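PDB 2E47: time interval measuring enzyme TIME from Bombyx mori, which probably catalyses the dismutation of superoxide to hydrogen peroxide and oxygen, as a copper- and zinc-binding member of the Cu-Zn superoxide dismutase family. Local coordinates for residues 48-53 and 65-70. Residues are numbered along the deposited sequence; the frame is centred on the assembly and turned at random.
Sequences GFHVHE and GSHFNP. With CU (copper (II) ion), chain E; ZN (zinc ion), chain F.
H50, H52 and H67 converge on one copper ion, with NE2 of H67 2.0 Å from the metal. Its ND1 lies 2.1 Å from zinc, making H67 the bridging histidine of Cu-Zn superoxide dismutases. Shared ligation explains why H50 ND1 and H67 NE2 approach to 2.6 Å without a hydrogen bond; H50 NE2 is hydrogen-bonded to D128 OD1, so both ring nitrogens are held. H67 turns the edge of its ring, at CD2, onto the face of H52, planes 69° apart, whereas H50 brings its CB over the H67 face. With CG beside the backbone N (chi1 -76°), H52 directs NE2 at copper and donates from ND1 to G65 O (3.0 Å), a second-shell bond that reaches the carbonyl from above its plane and probably steadies the ligand. Behind this buried cluster, away from copper, two backbone bonds join the chains: F68 N to V51 O is nearly straight (174°), and E53 N meets S66 O at 2.8 Å. Packing thins toward solvent, where S66 is exposed and E53 is extended, its CG 4.4 Å from F68 CD1. H124, from strand 120-124, completes the copper site; H75, H84 and D87 complete the zinc site. Segment 65-70 meets the end of strand 45-52 through a single bridge, H52 to H67 (CA to CA 4.2 Å), and that strand runs between strands 87-93 and 120-124.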
# COMPACT_ATOMS: atom_id res chain seq x y z
N GLY A 48 -14.97 13.62 -5.09
CA GLY A 48 -14.50 13.32 -3.74
C GLY A 48 -13.20 12.58 -3.75
O GLY A 48 -13.01 11.66 -4.55
N PHE A 49 -12.28 12.99 -2.89
CA PHE A 49 -11.01 12.31 -2.82
C PHE A 49 -10.65 12.21 -1.34
O PHE A 49 -10.51 13.22 -0.69
CB PHE A 49 -10.02 13.17 -3.52
CG PHE A 49 -8.69 12.54 -3.70
CD1 PHE A 49 -7.56 13.12 -3.15
CD2 PHE A 49 -8.55 11.44 -4.48
CE1 PHE A 49 -6.33 12.55 -3.33
CE2 PHE A 49 -7.35 10.86 -4.67
CZ PHE A 49 -6.23 11.41 -4.08
N HIS A 50 -10.54 11.00 -0.79
CA HIS A 50 -10.36 10.86 0.67
C HIS A 50 -9.35 9.78 1.02
O HIS A 50 -9.17 8.89 0.23
CB HIS A 50 -11.66 10.46 1.33
CG HIS A 50 -12.87 11.14 0.77
ND1 HIS A 50 -13.97 10.43 0.32
CD2 HIS A 50 -13.16 12.46 0.60
CE1 HIS A 50 -14.87 11.29 -0.11
NE2 HIS A 50 -14.42 12.53 0.05
N VAL A 51 -8.78 9.81 2.24
CA VAL A 51 -8.02 8.70 2.78
C VAL A 51 -9.01 7.85 3.55
O VAL A 51 -9.69 8.34 4.54
CB VAL A 51 -6.91 9.19 3.71
CG1 VAL A 51 -6.15 8.01 4.35
CG2 VAL A 51 -5.91 10.14 2.91
N HIS A 52 -9.14 6.60 3.14
CA HIS A 52 -10.06 5.70 3.82
C HIS A 52 -9.23 4.88 4.85
O HIS A 52 -7.99 4.84 4.82
CB HIS A 52 -10.84 4.85 2.80
CG HIS A 52 -11.95 5.59 2.09
ND1 HIS A 52 -13.18 5.04 1.86
CD2 HIS A 52 -12.00 6.82 1.53
CE1 HIS A 52 -13.94 5.88 1.19
NE2 HIS A 52 -13.25 6.99 0.99
N GLU A 53 -9.91 4.29 5.82
CA GLU A 53 -9.24 3.78 6.98
C GLU A 53 -8.33 2.56 6.67
O GLU A 53 -7.25 2.44 7.23
CB GLU A 53 -10.29 3.40 8.03
CG GLU A 53 -9.65 2.80 9.24
CD GLU A 53 -10.65 2.23 10.25
OE1 GLU A 53 -10.22 2.00 11.42
OE2 GLU A 53 -11.82 2.00 9.88
N GLY A 65 -12.92 0.47 3.61
CA GLY A 65 -13.64 0.93 4.78
C GLY A 65 -14.15 2.36 4.58
O GLY A 65 -14.38 2.81 3.44
N SER A 66 -14.33 3.08 5.69
CA SER A 66 -14.87 4.43 5.62
C SER A 66 -13.75 5.46 5.78
O SER A 66 -12.57 5.12 5.78
CB SER A 66 -15.98 4.63 6.69
OG SER A 66 -15.54 4.28 7.99
N HIS A 67 -14.10 6.72 5.90
CA HIS A 67 -13.10 7.74 5.89
C HIS A 67 -12.22 7.56 7.13
O HIS A 67 -12.75 7.29 8.23
CB HIS A 67 -13.74 9.16 5.80
CG HIS A 67 -14.43 9.43 4.48
ND1 HIS A 67 -15.18 10.56 4.26
CD2 HIS A 67 -14.47 8.69 3.33
CE1 HIS A 67 -15.63 10.49 3.00
NE2 HIS A 67 -15.16 9.39 2.38
N PHE A 68 -10.91 7.74 6.99
CA PHE A 68 -10.02 7.65 8.13
C PHE A 68 -10.41 8.72 9.19
O PHE A 68 -10.38 9.91 8.90
CB PHE A 68 -8.59 7.81 7.68
CG PHE A 68 -7.56 7.71 8.78
CD1 PHE A 68 -7.66 6.74 9.78
CD2 PHE A 68 -6.49 8.59 8.80
CE1 PHE A 68 -6.70 6.66 10.77
CE2 PHE A 68 -5.50 8.52 9.77
CZ PHE A 68 -5.61 7.54 10.76
N ASN A 69 -10.76 8.29 10.41
CA ASN A 69 -11.41 9.18 11.40
C ASN A 69 -10.97 8.81 12.86
O ASN A 69 -11.82 8.40 13.66
CB ASN A 69 -12.94 9.09 11.22
CG ASN A 69 -13.78 10.07 12.12
OD1 ASN A 69 -14.94 9.79 12.35
ND2 ASN A 69 -13.25 11.22 12.47
N PRO A 70 -9.66 8.96 13.20
CA PRO A 70 -9.17 8.59 14.51
C PRO A 70 -9.70 9.54 15.59
O PRO A 70 -9.72 9.18 16.77
CB PRO A 70 -7.67 8.79 14.38
CG PRO A 70 -7.52 9.87 13.37
CD PRO A 70 -8.58 9.53 12.36
CU CU E . -14.58 8.51 0.64
ZN ZN F . -15.21 12.11 5.61